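Local coordinates for protein cytochrome P450 (CYP102L1) (Mycobacterium phage Adler, PDB 6N6Q) that binds haem and probably works as a haem-thiolate monooxygenase, a virus-encoded member of the cytochrome P450 family, at residues L333-A338 against H427-A432; P298-Q303 against L328-L333; A154-L159 against T282-I287. All blocks are in the same frame, centred on the assembly; numbering follows the deposited sequence.

Contact 1. Residues L333-A338 against H427-A432; sequences LVIDEA and HEMVIA. With HEM (protoporphyrin IX containing Fe), chain E.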
loop_
_atom_site.group_PDB
_atom_site.type_symbol
_atom_site.label_atom_id
_atom_site.label_comp_id
_atom_site.label_asym_id
_atom_site.label_seq_id
_atom_site.Cartn_x
_atom_site.Cartn_y
_atom_site.Cartn_z
ATOM N N LEU A 333 11.664 1.208 -12.945
ATOM C CA LEU A 333 11.710 2.666 -12.936
ATOM C C LEU A 333 10.335 3.274 -13.172
ATOM O O LEU A 333 10.074 4.401 -12.738
ATOM C CB LEU A 333 12.701 3.173 -13.987
ATOM C CG LEU A 333 14.176 2.861 -13.737
ATOM C CD1 LEU A 333 15.048 3.542 -14.781
ATOM C CD2 LEU A 333 14.585 3.281 -12.335
ATOM N N VAL A 334 9.447 2.552 -13.856
ATOM C CA VAL A 334 8.088 3.047 -14.058
ATOM C C VAL A 334 7.325 3.045 -12.740
ATOM O O VAL A 334 6.641 4.017 -12.395
ATOM C CB VAL A 334 7.364 2.214 -15.132
ATOM C CG1 VAL A 334 5.918 2.663 -15.271
ATOM C CG2 VAL A 334 8.085 2.323 -16.465
ATOM N N ILE A 335 7.434 1.953 -11.979
ATOM C CA ILE A 335 6.736 1.865 -10.701
ATOM C C ILE A 335 7.309 2.868 -9.709
ATOM O O ILE A 335 6.575 3.459 -8.910
ATOM C CB ILE A 335 6.804 0.430 -10.151
ATOM C CG1 ILE A 335 6.328 -0.566 -11.205
ATOM C CG2 ILE A 335 5.963 0.306 -8.893
ATOM C CD1 ILE A 335 6.340 -1.997 -10.731
ATOM N N ASP A 336 8.629 3.073 -9.741
ATOM C CA ASP A 336 9.251 4.034 -8.838
ATOM C C ASP A 336 8.740 5.443 -9.105
ATOM O O ASP A 336 8.392 6.178 -8.174
ATOM C CB ASP A 336 10.772 3.974 -8.975
ATOM C CG ASP A 336 11.359 2.702 -8.402
ATOM O OD1 ASP A 336 10.592 1.897 -7.833
ATOM O OD2 ASP A 336 12.587 2.507 -8.516
ATOM N N GLU A 337 8.678 5.835 -10.380
ATOM C CA GLU A 337 8.174 7.161 -10.720
ATOM C C GLU A 337 6.696 7.300 -10.382
ATOM O O GLU A 337 6.246 8.391 -10.014
ATOM C CB GLU A 337 8.420 7.451 -12.203
ATOM C CG GLU A 337 7.980 8.836 -12.664
ATOM C CD GLU A 337 8.869 9.958 -12.145
ATOM O OE1 GLU A 337 9.857 9.674 -11.435
ATOM O OE2 GLU A 337 8.576 11.132 -12.455
ATOM N N ALA A 338 5.928 6.213 -10.498
ATOM C CA ALA A 338 4.530 6.254 -10.081
ATOM C C ALA A 338 4.415 6.445 -8.574
ATOM O O ALA A 338 3.582 7.229 -8.103
ATOM C CB ALA A 338 3.809 4.979 -10.519
ATOM N N HIS A 427 7.718 -7.037 -5.950
ATOM C CA HIS A 427 7.694 -8.241 -6.774
ATOM C C HIS A 427 6.359 -8.386 -7.493
ATOM O O HIS A 427 6.320 -8.641 -8.701
ATOM C CB HIS A 427 7.983 -9.474 -5.918
ATOM C CG HIS A 427 8.303 -10.699 -6.718
ATOM N ND1 HIS A 427 9.453 -10.816 -7.468
ATOM C CD2 HIS A 427 7.622 -11.857 -6.889
ATOM C CE1 HIS A 427 9.469 -11.996 -8.064
ATOM N NE2 HIS A 427 8.369 -12.646 -7.730
ATOM N N GLU A 428 5.250 -8.219 -6.767
ATOM C CA GLU A 428 3.938 -8.413 -7.377
ATOM C C GLU A 428 3.585 -7.292 -8.346
ATOM O O GLU A 428 2.856 -7.523 -9.316
ATOM C CB GLU A 428 2.859 -8.533 -6.299
ATOM C CG GLU A 428 2.680 -7.287 -5.451
ATOM C CD GLU A 428 1.375 -7.285 -4.680
ATOM O OE1 GLU A 428 0.338 -7.675 -5.260
ATOM O OE2 GLU A 428 1.385 -6.895 -3.493
ATOM N N MET A 429 4.084 -6.077 -8.104
ATOM C CA MET A 429 3.760 -4.966 -8.992
ATOM C C MET A 429 4.424 -5.120 -10.354
ATOM O O MET A 429 3.847 -4.718 -11.370
ATOM C CB MET A 429 4.164 -3.638 -8.349
ATOM C CG MET A 429 3.271 -3.206 -7.193
ATOM S SD MET A 429 3.647 -1.552 -6.576
ATOM C CE MET A 429 5.321 -1.771 -5.976
ATOM N N VAL A 430 5.623 -5.703 -10.398
ATOM C CA VAL A 430 6.316 -5.877 -11.670
ATOM C C VAL A 430 5.692 -7.012 -12.476
ATOM O O VAL A 430 5.445 -6.869 -13.678
ATOM C CB VAL A 430 7.820 -6.109 -11.438
ATOM C CG1 VAL A 430 8.521 -6.392 -12.759
ATOM C CG2 VAL A 430 8.443 -4.902 -10.760
ATOM N N ILE A 431 5.430 -8.153 -11.830
ATOM C CA ILE A 431 4.825 -9.281 -12.536
ATOM C C ILE A 431 3.466 -8.890 -13.099
ATOM O O ILE A 431 3.105 -9.277 -14.217
ATOM C CB ILE A 431 4.714 -10.507 -11.609
ATOM C CG1 ILE A 431 6.070 -10.846 -10.991
ATOM C CG2 ILE A 431 4.174 -11.704 -12.374
ATOM C CD1 ILE A 431 6.074 -12.142 -10.205
ATOM N N ALA A 432 2.690 -8.119 -12.333
ATOM C CA ALA A 432 1.370 -7.703 -12.793
ATOM C C ALA A 432 1.476 -6.792 -14.010
ATOM O O ALA A 432 0.753 -6.969 -14.998
ATOM C CB ALA A 432 0.617 -7.004 -11.661
HETATM C CHA HEM E . 4.045 -0.301 6.633
HETATM C CHB HEM E . 3.563 1.627 2.198
HETATM C CHC HEM E . 2.596 -2.783 0.389
HETATM C CHD HEM E . 2.347 -4.533 4.916
HETATM C C1A HEM E . 4.031 0.614 5.598
HETATM C C2A HEM E . 4.350 2.028 5.678
HETATM C C3A HEM E . 4.216 2.554 4.460
HETATM C C4A HEM E . 3.808 1.501 3.551
HETATM C CMA HEM E . 4.455 4.033 4.091
HETATM C CAA HEM E . 4.765 2.806 6.945
HETATM C CBA HEM E . 3.502 3.266 7.667
HETATM C CGA HEM E . 3.845 4.184 8.812
HETATM O O1A HEM E . 5.039 4.554 8.960
HETATM O O2A HEM E . 2.919 4.548 9.581
HETATM C C1B HEM E . 3.318 0.595 1.313
HETATM C C2B HEM E . 3.282 0.705 -0.132
HETATM C C3B HEM E . 3.015 -0.516 -0.639
HETATM C C4B HEM E . 2.872 -1.433 0.478
HETATM C CMB HEM E . 3.523 2.034 -0.885
HETATM C CAB HEM E . 2.862 -0.972 -2.114
HETATM C CBB HEM E . 2.950 -0.169 -3.182
HETATM C C1C HEM E . 2.469 -3.664 1.445
HETATM C C2C HEM E . 2.257 -5.094 1.358
HETATM C C3C HEM E . 2.185 -5.590 2.595
HETATM C C4C HEM E . 2.351 -4.485 3.532
HETATM C CMC HEM E . 2.127 -5.924 0.062
HETATM C CAC HEM E . 1.960 -7.093 2.893
HETATM C CBC HEM E . 1.921 -7.591 4.132
HETATM C C1D HEM E . 2.793 -3.551 5.780
HETATM C C2D HEM E . 2.910 -3.660 7.223
HETATM C C3D HEM E . 3.378 -2.498 7.694
HETATM C C4D HEM E . 3.577 -1.601 6.572
HETATM C CMD HEM E . 2.554 -4.904 8.068
HETATM C CAD HEM E . 3.660 -2.164 9.177
HETATM C CBD HEM E . 5.050 -2.657 9.568
HETATM C CGD HEM E . 5.366 -2.249 10.985
HETATM O O1D HEM E . 6.124 -2.987 11.668
HETATM O O2D HEM E . 4.856 -1.191 11.440
HETATM N NA HEM E . 3.703 0.335 4.284
HETATM N NB HEM E . 3.064 -0.720 1.647
HETATM N NC HEM E . 2.521 -3.333 2.785
HETATM N ND HEM E . 3.209 -2.280 5.423
HETATM FE FE HEM E . 2.984 -1.471 3.541
#

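Contact 2. Residues P298-Q303 against L328-L333; sequences PDVAAQ and LRYLRL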
loop_
_atom_site.group_PDB
_atom_site.type_symbol
_atom_site.label_atom_id
_atom_site.label_comp_id
_atom_site.label_asym_id
_atom_site.label_seq_id
_atom_site.Cartn_x
_atom_site.Cartn_y
_atom_site.Cartn_z
ATOM N N PRO A 298 3.203 7.613 -24.502
ATOM C CA PRO A 298 3.472 6.482 -25.406
ATOM C C PRO A 298 4.924 6.036 -25.429
ATOM O O PRO A 298 5.183 4.845 -25.639
ATOM C CB PRO A 298 3.027 7.017 -26.772
ATOM C CG PRO A 298 3.228 8.492 -26.666
ATOM C CD PRO A 298 2.904 8.854 -25.239
ATOM N N ASP A 299 5.879 6.948 -25.231
ATOM C CA ASP A 299 7.284 6.555 -25.296
ATOM C C ASP A 299 7.654 5.641 -24.136
ATOM O O ASP A 299 8.440 4.701 -24.306
ATOM C CB ASP A 299 8.180 7.795 -25.315
ATOM C CG ASP A 299 9.592 7.486 -25.786
ATOM O OD1 ASP A 299 9.842 6.340 -26.218
ATOM O OD2 ASP A 299 10.452 8.390 -25.725
ATOM N N VAL A 300 7.099 5.898 -22.951
ATOM C CA VAL A 300 7.343 5.025 -21.807
ATOM C C VAL A 300 6.728 3.652 -22.043
ATOM O O VAL A 300 7.356 2.619 -21.776
ATOM C CB VAL A 300 6.805 5.673 -20.519
ATOM C CG1 VAL A 300 6.900 4.706 -19.347
ATOM C CG2 VAL A 300 7.554 6.965 -20.223
ATOM N N ALA A 301 5.493 3.616 -22.549
ATOM C CA ALA A 301 4.845 2.341 -22.834
ATOM C C ALA A 301 5.630 1.542 -23.864
ATOM O O ALA A 301 5.706 0.312 -23.781
ATOM C CB ALA A 301 3.416 2.575 -23.318
ATOM N N ALA A 302 6.225 2.227 -24.844
ATOM C CA ALA A 302 7.012 1.534 -25.858
ATOM C C ALA A 302 8.282 0.942 -25.260
ATOM O O ALA A 302 8.629 -0.213 -25.531
ATOM C CB ALA A 302 7.349 2.489 -27.005
ATOM N N GLN A 303 8.989 1.720 -24.436
ATOM C CA GLN A 303 10.235 1.232 -23.855
ATOM C C GLN A 303 9.980 0.100 -22.864
ATOM O O GLN A 303 10.775 -0.843 -22.772
ATOM C CB GLN A 303 10.987 2.383 -23.186
ATOM C CG GLN A 303 12.373 2.006 -22.692
ATOM C CD GLN A 303 13.216 3.211 -22.317
ATOM O OE1 GLN A 303 12.822 4.357 -22.546
ATOM N NE2 GLN A 303 14.386 2.957 -21.738
ATOM N N LEU A 328 14.016 -6.632 -14.933
ATOM C CA LEU A 328 13.262 -5.635 -15.693
ATOM C C LEU A 328 13.556 -4.267 -15.089
ATOM O O LEU A 328 12.824 -3.769 -14.233
ATOM C CB LEU A 328 11.772 -5.952 -15.671
ATOM C CG LEU A 328 11.364 -7.306 -16.254
ATOM C CD1 LEU A 328 9.877 -7.557 -16.056
ATOM C CD2 LEU A 328 11.730 -7.385 -17.728
ATOM N N ARG A 329 14.650 -3.653 -15.547
ATOM C CA ARG A 329 15.095 -2.387 -14.968
ATOM C C ARG A 329 14.109 -1.261 -15.255
ATOM O O ARG A 329 13.720 -0.518 -14.346
ATOM C CB ARG A 329 16.482 -2.023 -15.496
ATOM C CG ARG A 329 16.799 -0.538 -15.373
ATOM C CD ARG A 329 18.039 -0.149 -16.160
ATOM N NE ARG A 329 18.107 1.293 -16.385
ATOM C CZ ARG A 329 18.667 2.158 -15.546
ATOM N NH1 ARG A 329 19.213 1.731 -14.414
ATOM N NH2 ARG A 329 18.681 3.453 -15.837
ATOM N N TYR A 330 13.701 -1.110 -16.518
ATOM C CA TYR A 330 12.874 0.037 -16.879
ATOM C C TYR A 330 11.484 -0.058 -16.262
ATOM O O TYR A 330 10.923 0.956 -15.833
ATOM C CB TYR A 330 12.775 0.170 -18.397
ATOM C CG TYR A 330 12.064 1.433 -18.826
ATOM C CD1 TYR A 330 12.710 2.661 -18.785
ATOM C CD2 TYR A 330 10.746 1.399 -19.262
ATOM C CE1 TYR A 330 12.065 3.821 -19.170
ATOM C CE2 TYR A 330 10.093 2.555 -19.649
ATOM C CZ TYR A 330 10.758 3.762 -19.601
ATOM O OH TYR A 330 10.116 4.916 -19.986
ATOM N N LEU A 331 10.911 -1.263 -16.209
ATOM C CA LEU A 331 9.608 -1.421 -15.572
ATOM C C LEU A 331 9.677 -1.095 -14.086
ATOM O O LEU A 331 8.712 -0.571 -13.519
ATOM C CB LEU A 331 9.080 -2.838 -15.789
ATOM C CG LEU A 331 7.600 -3.051 -15.463
ATOM C CD1 LEU A 331 6.746 -2.006 -16.166
ATOM C CD2 LEU A 331 7.160 -4.452 -15.854
ATOM N N ARG A 332 10.809 -1.390 -13.442
ATOM C CA ARG A 332 11.001 -0.972 -12.058
ATOM C C ARG A 332 11.065 0.548 -11.950
ATOM O O ARG A 332 10.569 1.131 -10.978
ATOM C CB ARG A 332 12.269 -1.611 -11.494
ATOM C CG ARG A 332 12.676 -1.110 -10.117
ATOM C CD ARG A 332 11.590 -1.354 -9.076
ATOM N NE ARG A 332 12.074 -1.066 -7.729
ATOM C CZ ARG A 332 12.598 -1.979 -6.918
ATOM N NH1 ARG A 332 12.696 -3.241 -7.313
ATOM N NH2 ARG A 332 13.022 -1.631 -5.710
ATOM N N LEU A 333 11.664 1.208 -12.945
ATOM C CA LEU A 333 11.710 2.666 -12.936
ATOM C C LEU A 333 10.335 3.274 -13.172
ATOM O O LEU A 333 10.074 4.401 -12.738
ATOM C CB LEU A 333 12.701 3.173 -13.987
ATOM C CG LEU A 333 14.176 2.861 -13.737
ATOM C CD1 LEU A 333 15.048 3.542 -14.781
ATOM C CD2 LEU A 333 14.585 3.281 -12.335
#

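Contact 3. Residues A154-L159 against T282-I287; sequences AETNRL and TSANAI. With HEM (protoporphyrin IX containing Fe), chain E.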
loop_
_atom_site.group_PDB
_atom_site.type_symbol
_atom_site.label_atom_id
_atom_site.label_comp_id
_atom_site.label_asym_id
_atom_site.label_seq_id
_atom_site.Cartn_x
_atom_site.Cartn_y
_atom_site.Cartn_z
ATOM N N ALA A 154 -10.695 -1.047 -9.167
ATOM C CA ALA A 154 -11.436 -2.146 -8.555
ATOM C C ALA A 154 -10.883 -3.499 -8.986
ATOM O O ALA A 154 -10.732 -4.405 -8.158
ATOM C CB ALA A 154 -12.921 -2.042 -8.899
ATOM N N GLU A 155 -10.580 -3.656 -10.276
ATOM C CA GLU A 155 -10.033 -4.920 -10.758
ATOM C C GLU A 155 -8.678 -5.208 -10.126
ATOM O O GLU A 155 -8.420 -6.327 -9.665
ATOM C CB GLU A 155 -9.924 -4.898 -12.283
ATOM C CG GLU A 155 -11.260 -4.973 -12.999
ATOM C CD GLU A 155 -11.779 -6.392 -13.124
ATOM O OE1 GLU A 155 -10.955 -7.331 -13.131
ATOM O OE2 GLU A 155 -13.014 -6.569 -13.219
ATOM N N THR A 156 -7.793 -4.206 -10.096
ATOM C CA THR A 156 -6.487 -4.401 -9.474
ATOM C C THR A 156 -6.608 -4.670 -7.979
ATOM O O THR A 156 -5.721 -5.302 -7.392
ATOM C CB THR A 156 -5.587 -3.186 -9.716
ATOM O OG1 THR A 156 -6.208 -2.015 -9.173
ATOM C CG2 THR A 156 -5.343 -2.983 -11.203
ATOM N N ASN A 157 -7.687 -4.209 -7.343
ATOM C CA ASN A 157 -7.846 -4.467 -5.916
ATOM C C ASN A 157 -8.333 -5.884 -5.644
ATOM O O ASN A 157 -7.959 -6.473 -4.623
ATOM C CB ASN A 157 -8.795 -3.445 -5.290
ATOM C CG ASN A 157 -8.367 -3.039 -3.892
ATOM O OD1 ASN A 157 -7.985 -3.881 -3.078
ATOM N ND2 ASN A 157 -8.412 -1.742 -3.613
ATOM N N ARG A 158 -9.152 -6.449 -6.535
ATOM C CA ARG A 158 -9.480 -7.866 -6.424
ATOM C C ARG A 158 -8.249 -8.735 -6.634
ATOM O O ARG A 158 -8.132 -9.806 -6.026
ATOM C CB ARG A 158 -10.560 -8.256 -7.435
ATOM C CG ARG A 158 -11.814 -7.406 -7.405
ATOM C CD ARG A 158 -12.898 -8.049 -8.254
ATOM N NE ARG A 158 -13.475 -9.217 -7.594
ATOM C CZ ARG A 158 -13.952 -10.281 -8.232
ATOM N NH1 ARG A 158 -13.908 -10.340 -9.556
ATOM N NH2 ARG A 158 -14.462 -11.294 -7.545
ATOM N N LEU A 159 -7.324 -8.293 -7.489
ATOM C CA LEU A 159 -6.135 -9.086 -7.783
ATOM C C LEU A 159 -5.199 -9.144 -6.582
ATOM O O LEU A 159 -4.833 -10.231 -6.117
ATOM C CB LEU A 159 -5.407 -8.513 -9.002
ATOM C CG LEU A 159 -4.015 -9.102 -9.245
ATOM C CD1 LEU A 159 -4.099 -10.594 -9.523
ATOM C CD2 LEU A 159 -3.294 -8.373 -10.373
ATOM N N THR A 282 -2.763 -0.526 -1.187
ATOM C CA THR A 282 -1.569 0.204 -1.600
ATOM C C THR A 282 -1.037 -0.319 -2.928
ATOM O O THR A 282 -0.772 0.456 -3.854
ATOM C CB THR A 282 -0.490 0.108 -0.519
ATOM O OG1 THR A 282 -0.256 -1.268 -0.196
ATOM C CG2 THR A 282 -0.914 0.859 0.732
ATOM N N SER A 283 -0.876 -1.640 -3.039
ATOM C CA SER A 283 -0.323 -2.222 -4.259
ATOM C C SER A 283 -1.278 -2.059 -5.435
ATOM O O SER A 283 -0.841 -1.828 -6.568
ATOM C CB SER A 283 -0.000 -3.698 -4.037
ATOM O OG SER A 283 0.891 -3.866 -2.949
ATOM N N ALA A 284 -2.585 -2.173 -5.186
ATOM C CA ALA A 284 -3.556 -2.090 -6.271
ATOM C C ALA A 284 -3.611 -0.691 -6.869
ATOM O O ALA A 284 -3.689 -0.536 -8.093
ATOM C CB ALA A 284 -4.936 -2.505 -5.769
ATOM N N ASN A 285 -3.578 0.341 -6.024
ATOM C CA ASN A 285 -3.645 1.704 -6.536
ATOM C C ASN A 285 -2.341 2.117 -7.205
ATOM O O ASN A 285 -2.361 2.907 -8.156
ATOM C CB ASN A 285 -4.006 2.668 -5.409
ATOM C CG ASN A 285 -5.375 2.387 -4.826
ATOM O OD1 ASN A 285 -6.224 1.778 -5.477
ATOM N ND2 ASN A 285 -5.597 2.827 -3.593
ATOM N N ALA A 286 -1.204 1.599 -6.731
ATOM C CA ALA A 286 0.060 1.858 -7.411
ATOM C C ALA A 286 0.056 1.267 -8.816
ATOM O O ALA A 286 0.511 1.911 -9.769
ATOM C CB ALA A 286 1.225 1.297 -6.595
ATOM N N ILE A 287 -0.460 0.043 -8.961
ATOM C CA ILE A 287 -0.593 -0.561 -10.284
ATOM C C ILE A 287 -1.537 0.261 -11.151
ATOM O O ILE A 287 -1.280 0.483 -12.340
ATOM C CB ILE A 287 -1.068 -2.023 -10.157
ATOM C CG1 ILE A 287 0.009 -2.883 -9.496
ATOM C CG2 ILE A 287 -1.442 -2.589 -11.516
ATOM C CD1 ILE A 287 -0.486 -4.245 -9.058
HETATM C CHA HEM E . 4.045 -0.301 6.633
HETATM C CHB HEM E . 3.563 1.627 2.198
HETATM C CHC HEM E . 2.596 -2.783 0.389
HETATM C CHD HEM E . 2.347 -4.533 4.916
HETATM C C1A HEM E . 4.031 0.614 5.598
HETATM C C2A HEM E . 4.350 2.028 5.678
HETATM C C3A HEM E . 4.216 2.554 4.460
HETATM C C4A HEM E . 3.808 1.501 3.551
HETATM C CMA HEM E . 4.455 4.033 4.091
HETATM C CAA HEM E . 4.765 2.806 6.945
HETATM C CBA HEM E . 3.502 3.266 7.667
HETATM C CGA HEM E . 3.845 4.184 8.812
HETATM O O1A HEM E . 5.039 4.554 8.960
HETATM O O2A HEM E . 2.919 4.548 9.581
HETATM C C1B HEM E . 3.318 0.595 1.313
HETATM C C2B HEM E . 3.282 0.705 -0.132
HETATM C C3B HEM E . 3.015 -0.516 -0.639
HETATM C C4B HEM E . 2.872 -1.433 0.478
HETATM C CMB HEM E . 3.523 2.034 -0.885
HETATM C CAB HEM E . 2.862 -0.972 -2.114
HETATM C CBB HEM E . 2.950 -0.169 -3.182
HETATM C C1C HEM E . 2.469 -3.664 1.445
HETATM C C2C HEM E . 2.257 -5.094 1.358
HETATM C C3C HEM E . 2.185 -5.590 2.595
HETATM C C4C HEM E . 2.351 -4.485 3.532
HETATM C CMC HEM E . 2.127 -5.924 0.062
HETATM C CAC HEM E . 1.960 -7.093 2.893
HETATM C CBC HEM E . 1.921 -7.591 4.132
HETATM C C1D HEM E . 2.793 -3.551 5.780
HETATM C C2D HEM E . 2.910 -3.660 7.223
HETATM C C3D HEM E . 3.378 -2.498 7.694
HETATM C C4D HEM E . 3.577 -1.601 6.572
HETATM C CMD HEM E . 2.554 -4.904 8.068
HETATM C CAD HEM E . 3.660 -2.164 9.177
HETATM C CBD HEM E . 5.050 -2.657 9.568
HETATM C CGD HEM E . 5.366 -2.249 10.985
HETATM O O1D HEM E . 6.124 -2.987 11.668
HETATM O O2D HEM E . 4.856 -1.191 11.440
HETATM N NA HEM E . 3.703 0.335 4.284
HETATM N NB HEM E . 3.064 -0.720 1.647
HETATM N NC HEM E . 2.521 -3.333 2.785
HETATM N ND HEM E . 3.209 -2.280 5.423
HETATM FE FE HEM E . 2.984 -1.471 3.541
#

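Contact 1. Residues L333-A338 against H427-A432
Glu337 OE2 is gripped by salt bridges to Arg340 and Arg395 and by a hydrogen bond from the backbone N of Lys392, on the same helix from which Ile335 reaches across to Met429 and Val430. The pairing of Glu337 with Arg340 is the ExxR motif of the P450 K helix; Arg395 completes the Glu-Arg-Arg triad. The contact itself is wholly apolar. In Ile335, CG1 lies beside the backbone N (chi1 -52°) and CD1 continues straight outward, so the longer branch probes furthest: CD1 lies 3.6 Å from Met429 CB and 3.6 Å from Val430 CG2. Its other branch, CG2, meets the far end of Met429, 3.6 Å from CE and 3.8 Å from SD. A beta-branched isoleucine suits this place because its two arms engage both the root and the tip of the long, unbranched methionine. The bend at chi3 (-63°) swings Met429 CE to Ile335 CG2, while the first two torsions place SD 3.7 Å from the haem vinyl carbon CBB. Val430, compact, meets Ile335 at about a right angle. Ala286 and Ile287 of helix 265-296 pack against Met429, so helices 329-341, 422-439 and 265-296 meet in one buried core beside the haem.

Contact 2. Residues P298-Q303 against L328-L333
Tyr330 lays one face of its ring under the side chain of Gln303 and pushes its hydroxyl against Val300. Its CG stands opposite the backbone N (chi1 -173°), which carries the ring away from helix 329-341 and across the gap to helix 298-311. Gln303 shares that first torsion and stays extended beyond CG. The stretched chain runs over the aromatic face: CG sits 3.7 Å from the ring centroid and only 3° off its normal, a CH-pi contact. Further out the amide plane comes to within 10° of the ring plane and stacks on it toward the rim, with Gln303 CD 3.4 Å from Tyr330 CE1. A glutamine is apt at this partly exposed site, since its methylenes and flat amide pack on the ring while it remains polar.

Val300 works at the far end of the ring. Both its methyls face the phenol oxygen, CG1 and CG2 each 3.3 Å from Tyr330 OH, so the hydroxyl nestles against the isopropyl group. CG1 also touches the ring, 3.9 Å from Tyr330 CE2, while the backbone oxygen of Val300 lies at the ring's edge near its plane, 3.5 Å from that same CE2. Tyrosine thus offers length, a flat face and a tip that reaches the opposing helix.

Glu307 accepts bonds from the backbone N atoms of Tyr330 and Leu331, tying the start of helix 329-341, the K helix of the P450 fold, to helix 298-311, the J helix. Pro393 of a neighbouring loop packs on both Val300 and Tyr330. Leu328, at the N-cap position, and Leu331 turn instead to Val430 and Ala434, so the first turn of the K helix is wedged between helices 298-311 and 422-439.

Contact 3. Residues A154-L159 against T282-I287
Thr156 has OG1 set between its backbone N and carbonyl carbon (chi1 59°), which brings the hydroxyl to 3.1 Å from Ala284 O and leaves CG2 for Ile287. Because Ile287 CG2 lies trans to its own N (chi1 -67°), the two methyls meet, Thr156 CG2 to Ile287 CG2 at 3.9 Å. The single hydroxyl proton of Thr156 has Ile152 O as its strongest partner and Pro153 O as another, so the bond to Ala284 is not settled. Alanine at 284 permits a close approach: its CB rests 3.3 Å from Thr156 O and 3.5 Å from Asn157 CA, and the Asn157 and Ala284 CA atoms are 4.9 Å apart. The short helix axes pass 8.1 Å from one another at 140°, broadly antiparallel. Helix 265-296 is the long central helix of the P450 fold, and helix 152-169 corresponds to helix E, packed on its side away from the haem. Another face of helix 265-296 meets the haem. Thr282, at the place of the threonine that in relatives takes part in oxygen activation, brings OG1 3.2 Å from haem C4B while bonding Ala278 O. Ser283 OG, 3.6 Å from haem CAB, is held by Gly279 O and by Glu428 OE2 of helix 422-439.

In the fold
Along the chain contact 3 closes first, then contact 2, then contact 1. Contacts 1 and 2 share Leu333 and helix 329-341, and their centres lie 10 Å apart; they touch through Val430 and where Val334 meets Val300. Contacts 1 and 3, 12 Å apart, both reach the haem and join through a probable hydrogen bond between Glu428 and Ser283 and packing of Ala432 on Ile287. Contacts 2 and 3 do not touch, their centres 20 Å apart, although helices 265-296 and 298-311 follow one another. Helix 422-439, through its part in contact 1, thus meets both neighbouring contacts and links the outer helices to the haem pocket within the helical P450 core.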